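Local coordinates for extracellular solute-binding protein, family 5 (Chelativorans sp., PDB 6WM6) that binds EDTA and related aminopolycarboxylates in the periplasm, probably presenting them to an ABC transporter for uptake, at residues M309-N312 with P317-D320; I331-L336 with A523-Y528; S353-P358 with E516-Y521; F466-A471 with G496-A501. All blocks are in the same frame, centred on the assembly; numbering follows the deposited sequence.

In the fold
The four contacts form a chain of neighbours through one lobe of the binding protein. Interactions 1 and 2, with centres about 15 Å apart, share a sheet: strands 305-311 and 524-537 run antiparallel, with a probable hydrogen bond of 2.9 Å from Phe525 N to Met309 O. The centres of interactions 2 and 3 are about 13 Å apart, and Val354 of interaction 3 packs against Leu524 and Pro526 of that strand. The centres of interactions 3 and 4 are about 14 Å apart, and there Pro467 touches Met355 and Phe356; the centres of interactions 1 and 4 are about 26 Å apart. The 1,2-ethanediol at interaction 4 is probably a crystallisation additive rather than a physiological ligand.

Interaction 1 of 4, residues M309-N312 with P317-D320; sequences MGLN and PMSD
Asn312, just past the end of strand 305-311, and Met318, in the 3-10 turn 317-319, bring their CA atoms to 5.3 Å as the chain doubles back toward the next helix. The closest approach is made by backbone: Asn312 O lies 3.1 Å from Met318 C. Ser319 N is also near this oxygen, but the angle is too poor for a hydrogen bond. Met318 CB rests 3.3 Å from Asn312 O, so the side chain leaves the turn pressed against the strand end. Its bend at chi2 (-61°) then swings the thioether aside, where SD meets Leu311 CD2 at 4.1 Å, the two chains meeting at a slant. Methionine suits this place because its unbranched, flexible chain can turn away from the carbonyl beneath CB and lay its sulfur among apolar neighbours. Asn312, by contrast, uses its amide to tie down the connection: ND2 bonds to the carbonyls of Ser451 and Phe454, while OD1 receives Lys314 N. Asp320 is the N-cap of helix 321-330, taking Ala322 N on OD1. Leu323 of that helix, Leu456 of strand 456-462 and Leu407 of strand 407-410 also touch Met318, which thus sits where a beta-alpha connection leaves the sheet.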
loop_
_atom_site.group_PDB
_atom_site.type_symbol
_atom_site.label_atom_id
_atom_site.label_comp_id
_atom_site.label_asym_id
_atom_site.label_seq_id
_atom_site.Cartn_x
_atom_site.Cartn_y
_atom_site.Cartn_z
ATOM N N MET A 309 10.700 -2.242 -12.165
ATOM C CA MET A 309 11.737 -1.364 -12.679
ATOM C C MET A 309 11.066 -0.343 -13.587
ATOM O O MET A 309 10.433 -0.708 -14.590
ATOM C CB MET A 309 12.797 -2.111 -13.466
ATOM C CG MET A 309 13.971 -1.191 -13.800
ATOM S SD MET A 309 15.235 -1.964 -14.819
ATOM C CE MET A 309 14.349 -2.191 -16.360
ATOM N N GLY A 310 11.207 0.931 -13.255
ATOM C CA GLY A 310 10.714 1.992 -14.099
ATOM C C GLY A 310 11.818 2.505 -15.009
ATOM O O GLY A 310 13.003 2.446 -14.676
ATOM N N LEU A 311 11.421 2.995 -16.172
ATOM C CA LEU A 311 12.340 3.441 -17.208
ATOM C C LEU A 311 11.976 4.882 -17.555
ATOM O O LEU A 311 10.804 5.208 -17.729
ATOM C CB LEU A 311 12.267 2.541 -18.448
ATOM C CG LEU A 311 12.545 1.063 -18.193
ATOM C CD1 LEU A 311 11.262 0.315 -17.848
ATOM C CD2 LEU A 311 13.214 0.413 -19.409
ATOM N N ASN A 312 12.991 5.740 -17.632
ATOM C CA ASN A 312 12.745 7.172 -17.808
ATOM C C ASN A 312 12.422 7.464 -19.273
ATOM O O ASN A 312 13.299 7.712 -20.092
ATOM C CB ASN A 312 13.971 7.938 -17.359
ATOM C CG ASN A 312 13.755 9.420 -17.373
ATOM O OD1 ASN A 312 12.741 9.894 -17.875
ATOM N ND2 ASN A 312 14.690 10.149 -16.795
ATOM N N PRO A 317 18.737 8.288 -22.239
ATOM C CA PRO A 317 18.724 7.177 -23.208
ATOM C C PRO A 317 17.396 6.433 -23.271
ATOM O O PRO A 317 16.997 5.972 -24.352
ATOM C CB PRO A 317 19.849 6.254 -22.720
ATOM C CG PRO A 317 20.749 7.144 -21.918
ATOM C CD PRO A 317 19.897 8.228 -21.326
ATOM N N MET A 318 16.713 6.276 -22.142
ATOM C CA MET A 318 15.444 5.545 -22.118
ATOM C C MET A 318 14.280 6.315 -22.712
ATOM O O MET A 318 13.168 5.778 -22.759
ATOM C CB MET A 318 15.138 5.094 -20.701
ATOM C CG MET A 318 16.155 4.107 -20.159
ATOM S SD MET A 318 16.202 2.583 -21.171
ATOM C CE MET A 318 17.856 2.084 -20.760
ATOM N N SER A 319 14.503 7.543 -23.181
ATOM C CA SER A 319 13.438 8.199 -23.948
ATOM C C SER A 319 13.191 7.533 -25.299
ATOM O O SER A 319 12.158 7.797 -25.917
ATOM C CB SER A 319 13.734 9.691 -24.108
ATOM O OG SER A 319 14.886 9.890 -24.883
ATOM N N ASP A 320 14.082 6.662 -25.764
ATOM C CA ASP A 320 13.873 5.904 -26.990
ATOM C C ASP A 320 13.203 4.575 -26.649
ATOM O O ASP A 320 13.784 3.732 -25.946
ATOM C CB ASP A 320 15.200 5.672 -27.703
ATOM C CG ASP A 320 15.034 4.946 -29.039
ATOM O OD1 ASP A 320 13.910 4.546 -29.421
ATOM O OD2 ASP A 320 16.059 4.771 -29.748
#

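Interaction 2 of 4, residues I331-L336 with A523-Y528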
loop_
_atom_site.group_PDB
_atom_site.type_symbol
_atom_site.label_atom_id
_atom_site.label_comp_id
_atom_site.label_asym_id
_atom_site.label_seq_id
_atom_site.Cartn_x
_atom_site.Cartn_y
_atom_site.Cartn_z
ATOM N N ILE A 331 16.289 -8.682 -20.057
ATOM C CA ILE A 331 16.150 -9.083 -18.658
ATOM C C ILE A 331 15.560 -10.481 -18.597
ATOM O O ILE A 331 14.577 -10.798 -19.276
ATOM C CB ILE A 331 15.307 -8.044 -17.901
ATOM C CG1 ILE A 331 16.107 -6.771 -17.735
ATOM C CG2 ILE A 331 14.838 -8.594 -16.566
ATOM C CD1 ILE A 331 15.307 -5.597 -17.186
ATOM N N ASP A 332 16.160 -11.336 -17.761
ATOM C CA ASP A 332 15.701 -12.717 -17.572
ATOM C C ASP A 332 14.926 -12.766 -16.266
ATOM O O ASP A 332 15.515 -12.887 -15.189
ATOM C CB ASP A 332 16.910 -13.651 -17.531
ATOM C CG ASP A 332 16.530 -15.125 -17.490
ATOM O OD1 ASP A 332 15.414 -15.461 -17.048
ATOM O OD2 ASP A 332 17.379 -15.947 -17.895
ATOM N N ALA A 333 13.595 -12.656 -16.354
ATOM C CA ALA A 333 12.774 -12.598 -15.148
ATOM C C ALA A 333 12.763 -13.927 -14.411
ATOM O O ALA A 333 12.675 -13.937 -13.177
ATOM C CB ALA A 333 11.344 -12.168 -15.495
ATOM N N GLY A 334 12.861 -15.037 -15.134
ATOM C CA GLY A 334 12.962 -16.332 -14.468
ATOM C C GLY A 334 14.187 -16.411 -13.588
ATOM O O GLY A 334 14.121 -16.851 -12.443
ATOM N N ASP A 335 15.327 -15.961 -14.111
ATOM C CA ASP A 335 16.549 -15.961 -13.313
ATOM C C ASP A 335 16.461 -14.960 -12.175
ATOM O O ASP A 335 16.922 -15.221 -11.060
ATOM C CB ASP A 335 17.745 -15.625 -14.209
ATOM C CG ASP A 335 19.067 -15.713 -13.464
ATOM O OD1 ASP A 335 19.463 -16.849 -13.114
ATOM O OD2 ASP A 335 19.698 -14.659 -13.201
ATOM N N LEU A 336 15.871 -13.796 -12.426
ATOM C CA LEU A 336 15.722 -12.797 -11.383
ATOM C C LEU A 336 14.991 -13.388 -10.183
ATOM O O LEU A 336 15.410 -13.231 -9.029
ATOM C CB LEU A 336 14.937 -11.624 -11.967
ATOM C CG LEU A 336 15.100 -10.228 -11.421
ATOM C CD1 LEU A 336 16.537 -9.790 -11.364
ATOM C CD2 LEU A 336 14.312 -9.295 -12.333
ATOM N N ALA A 523 7.606 1.546 -20.250
ATOM C CA ALA A 523 8.180 2.425 -19.239
ATOM C C ALA A 523 8.080 1.865 -17.822
ATOM O O ALA A 523 8.625 2.467 -16.881
ATOM C CB ALA A 523 7.541 3.823 -19.300
ATOM N N LEU A 524 7.423 0.732 -17.645
ATOM C CA LEU A 524 7.239 0.145 -16.310
ATOM C C LEU A 524 7.232 -1.373 -16.451
ATOM O O LEU A 524 6.375 -1.946 -17.144
ATOM C CB LEU A 524 5.957 0.665 -15.661
ATOM C CG LEU A 524 5.718 0.252 -14.215
ATOM C CD1 LEU A 524 6.806 0.770 -13.318
ATOM C CD2 LEU A 524 4.353 0.795 -13.770
ATOM N N PHE A 525 8.206 -2.015 -15.814
ATOM C CA PHE A 525 8.408 -3.466 -15.887
ATOM C C PHE A 525 8.079 -4.091 -14.544
ATOM O O PHE A 525 8.812 -3.871 -13.575
ATOM C CB PHE A 525 9.878 -3.712 -16.246
ATOM C CG PHE A 525 10.287 -5.167 -16.327
ATOM C CD1 PHE A 525 9.997 -5.938 -17.441
ATOM C CD2 PHE A 525 11.041 -5.741 -15.319
ATOM C CE1 PHE A 525 10.427 -7.247 -17.536
ATOM C CE2 PHE A 525 11.440 -7.069 -15.396
ATOM C CZ PHE A 525 11.142 -7.822 -16.513
ATOM N N PRO A 526 6.976 -4.820 -14.443
ATOM C CA PRO A 526 6.632 -5.466 -13.172
ATOM C C PRO A 526 7.496 -6.691 -12.955
ATOM O O PRO A 526 7.869 -7.381 -13.910
ATOM C CB PRO A 526 5.159 -5.857 -13.370
ATOM C CG PRO A 526 5.051 -6.154 -14.875
ATOM C CD PRO A 526 6.059 -5.212 -15.540
ATOM N N ILE A 527 7.790 -6.975 -11.683
ATOM C CA ILE A 527 8.697 -8.067 -11.308
ATOM C C ILE A 527 7.924 -9.123 -10.509
ATOM O O ILE A 527 7.489 -10.134 -11.061
ATOM C CB ILE A 527 9.953 -7.514 -10.624
ATOM C CG1 ILE A 527 10.697 -6.549 -11.571
ATOM C CG2 ILE A 527 10.881 -8.645 -10.212
ATOM C CD1 ILE A 527 11.814 -5.743 -10.925
ATOM N N TYR A 528 7.734 -8.915 -9.215
ATOM C CA TYR A 528 6.952 -9.840 -8.389
ATOM C C TYR A 528 6.633 -9.141 -7.076
ATOM O O TYR A 528 7.240 -8.130 -6.706
ATOM C CB TYR A 528 7.656 -11.179 -8.179
ATOM C CG TYR A 528 8.982 -11.153 -7.470
ATOM C CD1 TYR A 528 9.067 -10.823 -6.123
ATOM C CD2 TYR A 528 10.179 -11.482 -8.132
ATOM C CE1 TYR A 528 10.279 -10.806 -5.437
ATOM C CE2 TYR A 528 11.384 -11.451 -7.455
ATOM C CZ TYR A 528 11.428 -11.116 -6.130
ATOM O OH TYR A 528 12.620 -11.087 -5.412
#
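The Phe525 ring points its outer end at the start of helix 333-340, where Ile331, just before the helix, and Ala333, in its first turn, meet it obliquely. Ile331 CG2 is 3.8 Å from Phe525 CZ and almost as near to CE2, whereas Ala333 CB stands farther off, 4.5 Å from CZ. The ring extends this far because its CG lies opposite the backbone N across the CA-CB bond (chi1 178°), and the isoleucine slides past it in the opposite direction. Farther along, Leu336 CD2 touches Ile527 CG2 at 4.1 Å, the two branched chains crossing at about a right angle. Branched and aromatic groups suit this buried seam, where the contacts between the two segments are all apolar, while a small alanine lets the first helical turn approach the ring. That turn is fixed by Asp332, the N-cap: its OD1 accepts from Asp335 N at 3.0 Å, nearly straight (165°) but from above the carboxylate plane. Asp335 itself is held by a salt bridge to Lys339 and a hydrogen bond to Tyr428. The start of helix 333-340 packs against strand 524-537, with Met421 of helix 416-429 touching both Leu336 and Ile527, and Arg367 of helix 366-369 lying against Ala333 and Phe525.

Interaction 3 of 4, residues S353-P358 with E516-Y521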
loop_
_atom_site.group_PDB
_atom_site.type_symbol
_atom_site.label_atom_id
_atom_site.label_comp_id
_atom_site.label_asym_id
_atom_site.label_seq_id
_atom_site.Cartn_x
_atom_site.Cartn_y
_atom_site.Cartn_z
ATOM N N SER A 353 1.780 -7.901 -15.112
ATOM C CA SER A 353 0.864 -6.794 -15.353
ATOM C C SER A 353 1.329 -5.614 -14.512
ATOM O O SER A 353 1.963 -5.790 -13.480
ATOM C CB SER A 353 -0.527 -7.224 -14.869
ATOM O OG SER A 353 -1.447 -6.144 -14.792
ATOM N N VAL A 354 0.994 -4.401 -14.960
ATOM C CA VAL A 354 1.241 -3.192 -14.166
ATOM C C VAL A 354 -0.039 -2.637 -13.575
ATOM O O VAL A 354 -0.016 -1.562 -12.961
ATOM C CB VAL A 354 2.044 -2.119 -14.924
ATOM C CG1 VAL A 354 3.449 -2.610 -15.203
ATOM C CG2 VAL A 354 1.351 -1.687 -16.198
ATOM N N MET A 355 -1.147 -3.351 -13.700
ATOM C CA MET A 355 -2.413 -2.884 -13.157
ATOM C C MET A 355 -3.139 -3.878 -12.275
ATOM O O MET A 355 -4.041 -3.461 -11.525
ATOM C CB MET A 355 -3.340 -2.418 -14.266
ATOM C CG MET A 355 -2.746 -1.167 -14.928
ATOM S SD MET A 355 -3.824 -0.446 -16.124
ATOM C CE MET A 355 -2.697 0.751 -16.825
ATOM N N PHE A 356 -2.773 -5.151 -12.315
ATOM C CA PHE A 356 -3.439 -6.200 -11.557
ATOM C C PHE A 356 -2.395 -7.103 -10.917
ATOM O O PHE A 356 -1.428 -7.508 -11.566
ATOM C CB PHE A 356 -4.271 -7.096 -12.495
ATOM C CG PHE A 356 -5.259 -6.347 -13.351
ATOM C CD1 PHE A 356 -6.469 -5.904 -12.824
ATOM C CD2 PHE A 356 -4.999 -6.120 -14.683
ATOM C CE1 PHE A 356 -7.391 -5.251 -13.632
ATOM C CE2 PHE A 356 -5.918 -5.457 -15.489
ATOM C CZ PHE A 356 -7.111 -5.030 -14.958
ATOM N N LEU A 357 -2.621 -7.453 -9.651
ATOM C CA LEU A 357 -1.853 -8.522 -9.022
ATOM C C LEU A 357 -2.268 -9.856 -9.635
ATOM O O LEU A 357 -3.364 -9.978 -10.205
ATOM C CB LEU A 357 -2.123 -8.548 -7.525
ATOM C CG LEU A 357 -1.712 -7.303 -6.731
ATOM C CD1 LEU A 357 -2.280 -7.420 -5.299
ATOM C CD2 LEU A 357 -0.222 -7.115 -6.687
ATOM N N PRO A 358 -1.440 -10.895 -9.478
ATOM C CA PRO A 358 -1.763 -12.191 -10.105
ATOM C C PRO A 358 -3.088 -12.780 -9.670
ATOM O O PRO A 358 -3.654 -13.593 -10.430
ATOM C CB PRO A 358 -0.578 -13.080 -9.688
ATOM C CG PRO A 358 0.569 -12.101 -9.614
ATOM C CD PRO A 358 -0.044 -10.852 -8.987
ATOM N N GLU A 516 -2.654 -3.302 -21.473
ATOM C CA GLU A 516 -1.995 -3.648 -22.734
ATOM C C GLU A 516 -1.228 -2.452 -23.279
ATOM O O GLU A 516 -0.058 -2.569 -23.656
ATOM C CB GLU A 516 -3.039 -4.124 -23.760
ATOM C CG GLU A 516 -3.869 -5.344 -23.340
ATOM C CD GLU A 516 -3.205 -6.685 -23.525
ATOM O OE1 GLU A 516 -2.129 -6.759 -24.137
ATOM O OE2 GLU A 516 -3.794 -7.708 -23.065
ATOM N N LEU A 517 -1.873 -1.288 -23.344
ATOM C CA LEU A 517 -1.217 -0.093 -23.887
ATOM C C LEU A 517 -0.049 0.335 -23.011
ATOM O O LEU A 517 0.980 0.786 -23.515
ATOM C CB LEU A 517 -2.233 1.031 -24.025
ATOM C CG LEU A 517 -3.344 0.811 -25.051
ATOM C CD1 LEU A 517 -4.389 1.913 -24.959
ATOM C CD2 LEU A 517 -2.787 0.722 -26.471
ATOM N N ALA A 518 -0.190 0.247 -21.699
ATOM C CA ALA A 518 0.903 0.624 -20.815
ATOM C C ALA A 518 2.102 -0.291 -21.025
ATOM O O ALA A 518 3.246 0.163 -21.027
ATOM C CB ALA A 518 0.425 0.581 -19.372
ATOM N N MET A 519 1.869 -1.589 -21.210
ATOM C CA MET A 519 2.971 -2.491 -21.480
ATOM C C MET A 519 3.575 -2.259 -22.857
ATOM O O MET A 519 4.797 -2.399 -23.005
ATOM C CB MET A 519 2.507 -3.923 -21.293
ATOM C CG MET A 519 2.146 -4.227 -19.840
ATOM S SD MET A 519 3.419 -3.745 -18.625
ATOM C CE MET A 519 4.657 -4.805 -19.258
ATOM N N ASP A 520 2.773 -1.871 -23.849
ATOM C CA ASP A 520 3.321 -1.515 -25.145
ATOM C C ASP A 520 4.363 -0.403 -25.015
ATOM O O ASP A 520 5.351 -0.365 -25.763
ATOM C CB ASP A 520 2.208 -1.021 -26.088
ATOM C CG ASP A 520 1.283 -2.117 -26.569
ATOM O OD1 ASP A 520 1.612 -3.319 -26.476
ATOM O OD2 ASP A 520 0.192 -1.734 -27.071
ATOM N N TYR A 521 4.146 0.548 -24.085
ATOM C CA TYR A 521 5.006 1.723 -23.967
ATOM C C TYR A 521 6.327 1.405 -23.273
ATOM O O TYR A 521 7.291 2.161 -23.425
ATOM C CB TYR A 521 4.232 2.805 -23.198
ATOM C CG TYR A 521 4.857 4.166 -23.159
ATOM C CD1 TYR A 521 4.972 4.930 -24.316
ATOM C CD2 TYR A 521 5.322 4.708 -21.968
ATOM C CE1 TYR A 521 5.562 6.209 -24.281
ATOM C CE2 TYR A 521 5.890 5.964 -21.926
ATOM C CZ TYR A 521 6.003 6.701 -23.065
ATOM O OH TYR A 521 6.591 7.959 -23.009
#
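The sulfur of Met519 is seated against both methyl groups of Val354, with SD 3.6 Å from CG1 and 3.8 Å from CG2. The bend at chi2 (-50°) carries SD to the loop, although the methionine chain does not set out toward it. Val354 offers two branches at once: CG2, in the crowded position between backbone N and carbonyl carbon, also reaches Ala518 CB at 4.0 Å. An extended Met355 lays its terminal CE on the same alanine methyl, again at 4.0 Å. Ala518 suits a spot where two side chains converge on the helix surface. The loop holding these residues is shaped by an ST motif combined with an ST turn: Ser353 OG accepts from Met355 N, 3.0 Å and 164°, and from Phe356 N, 3.0 Å and a more bent 144°. The same hydroxyl is hydrogen-bonded to Asp515 OD2, while Asp515 OD1 is bonded to Val354 N, so one carboxylate of helix 504-521 grips the start of the loop. Met355 CB also covers one face of the Phe356 ring, toward its rim. Glu516 and Asp520 of the same helix both form salt bridges with Arg370, and Glu516 a second with Arg366.

Interaction 4 of 4, residues F466-A471 with G496-A501. With EDO (1,2-ethanediol), chain J.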
loop_
_atom_site.group_PDB
_atom_site.type_symbol
_atom_site.label_atom_id
_atom_site.label_comp_id
_atom_site.label_asym_id
_atom_site.label_seq_id
_atom_site.Cartn_x
_atom_site.Cartn_y
_atom_site.Cartn_z
ATOM N N PHE A 466 -9.229 -1.567 -5.636
ATOM C CA PHE A 466 -9.790 -1.185 -6.932
ATOM C C PHE A 466 -8.658 -0.822 -7.880
ATOM O O PHE A 466 -8.140 0.309 -7.831
ATOM C CB PHE A 466 -10.751 -0.002 -6.772
ATOM C CG PHE A 466 -11.893 -0.290 -5.850
ATOM C CD1 PHE A 466 -12.929 -1.097 -6.259
ATOM C CD2 PHE A 466 -11.917 0.249 -4.582
ATOM C CE1 PHE A 466 -13.993 -1.372 -5.394
ATOM C CE2 PHE A 466 -12.980 -0.017 -3.721
ATOM C CZ PHE A 466 -13.993 -0.831 -4.136
ATOM N N PRO A 467 -8.257 -1.720 -8.773
ATOM C CA PRO A 467 -7.173 -1.392 -9.714
ATOM C C PRO A 467 -7.376 -0.108 -10.476
ATOM O O PRO A 467 -6.397 0.617 -10.730
ATOM C CB PRO A 467 -7.149 -2.618 -10.636
ATOM C CG PRO A 467 -7.526 -3.739 -9.726
ATOM C CD PRO A 467 -8.613 -3.153 -8.822
ATOM N N ALA A 468 -8.617 0.234 -10.843
ATOM C CA ALA A 468 -8.832 1.433 -11.644
ATOM C C ALA A 468 -8.562 2.695 -10.844
ATOM O O ALA A 468 -8.168 3.713 -11.422
ATOM C CB ALA A 468 -10.257 1.469 -12.182
ATOM N N VAL A 469 -8.792 2.654 -9.525
ATOM C CA VAL A 469 -8.501 3.806 -8.673
ATOM C C VAL A 469 -6.998 3.995 -8.556
ATOM O O VAL A 469 -6.473 5.102 -8.733
ATOM C CB VAL A 469 -9.184 3.662 -7.305
ATOM C CG1 VAL A 469 -8.764 4.832 -6.383
ATOM C CG2 VAL A 469 -10.701 3.633 -7.480
ATOM N N LYS A 470 -6.269 2.906 -8.317
ATOM C CA LYS A 470 -4.818 3.016 -8.239
ATOM C C LYS A 470 -4.244 3.498 -9.556
ATOM O O LYS A 470 -3.342 4.352 -9.587
ATOM C CB LYS A 470 -4.198 1.669 -7.862
ATOM C CG LYS A 470 -2.667 1.634 -7.845
ATOM C CD LYS A 470 -2.134 2.546 -6.774
ATOM C CE LYS A 470 -0.618 2.432 -6.645
ATOM N NZ LYS A 470 -0.169 3.194 -5.477
ATOM N N ALA A 471 -4.756 2.978 -10.665
ATOM C CA ALA A 471 -4.216 3.342 -11.966
ATOM C C ALA A 471 -4.336 4.828 -12.226
ATOM O O ALA A 471 -3.446 5.424 -12.853
ATOM C CB ALA A 471 -4.932 2.539 -13.049
ATOM N N GLY A 496 -10.707 6.062 -16.790
ATOM C CA GLY A 496 -11.903 6.743 -16.328
ATOM C C GLY A 496 -13.153 5.901 -16.525
ATOM O O GLY A 496 -14.019 5.832 -15.641
ATOM N N LYS A 497 -13.255 5.221 -17.671
ATOM C CA LYS A 497 -14.389 4.323 -17.879
ATOM C C LYS A 497 -14.357 3.169 -16.887
ATOM O O LYS A 497 -15.392 2.770 -16.345
ATOM C CB LYS A 497 -14.387 3.790 -19.312
ATOM C CG LYS A 497 -14.780 4.849 -20.329
ATOM C CD LYS A 497 -14.657 4.347 -21.754
ATOM C CE LYS A 497 -15.098 5.417 -22.744
ATOM N NZ LYS A 497 -14.953 4.959 -24.153
ATOM N N ALA A 498 -13.168 2.651 -16.583
ATOM C CA ALA A 498 -13.070 1.549 -15.644
ATOM C C ALA A 498 -13.467 1.987 -14.235
ATOM O O ALA A 498 -14.080 1.218 -13.483
ATOM C CB ALA A 498 -11.638 1.004 -15.641
ATOM N N ALA A 499 -13.137 3.220 -13.859
ATOM C CA ALA A 499 -13.476 3.730 -12.535
ATOM C C ALA A 499 -14.953 4.036 -12.390
ATOM O O ALA A 499 -15.426 4.211 -11.261
ATOM C CB ALA A 499 -12.632 4.970 -12.239
ATOM N N ALA A 500 -15.693 4.093 -13.497
ATOM C CA ALA A 500 -17.129 4.320 -13.505
ATOM C C ALA A 500 -17.941 3.039 -13.575
ATOM O O ALA A 500 -19.180 3.109 -13.561
ATOM C CB ALA A 500 -17.502 5.226 -14.671
ATOM N N ALA A 501 -17.295 1.875 -13.654
ATOM C CA ALA A 501 -17.986 0.605 -13.815
ATOM C C ALA A 501 -18.769 0.248 -12.560
ATOM O O ALA A 501 -18.552 0.785 -11.477
ATOM C CB ALA A 501 -16.966 -0.495 -14.135
HETATM C C1 EDO J . -20.991 2.164 -9.583
HETATM O O1 EDO J . -20.978 2.562 -10.966
HETATM C C2 EDO J . -22.424 1.989 -9.084
HETATM O O2 EDO J . -23.007 0.783 -9.622
#
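Two helices of the solute-binding fold pack closely here, the first turn of helix 467-474 meeting the last turn of helix 489-499 through alanines alone. Ala468 is the hub: its CB lies 3.8 Å from Ala498 CB and equally 3.8 Å from Ala499 N, with Ala499 CB slightly farther at 4.2 Å. The methyl of Ala468 therefore rests against both a side chain and the backbone of the opposing turn, and the CA atoms of Ala468 and Ala499 come within 5.3 Å. Alanine suits Ala468 and Ala498, whose methyls face each other while the backbones come this close. Outside the pair, Ser507 of helix 504-521 touches Ala468 and hydrogen-bonds through OG to Ala498 O, and the backbone of Ala499 is bonded to Leu181. Just beyond the contact the chain bends away, and Ala501 O accepts a 3.1 Å hydrogen bond from O1 of a 1,2-ethanediol, probably picked up from the crystallisation liquor. Between the segments themselves the attraction is pure van der Waals contact of methyl groups with one another and with the backbone, which has little directional preference; the small methyls are consistent with the close spacing.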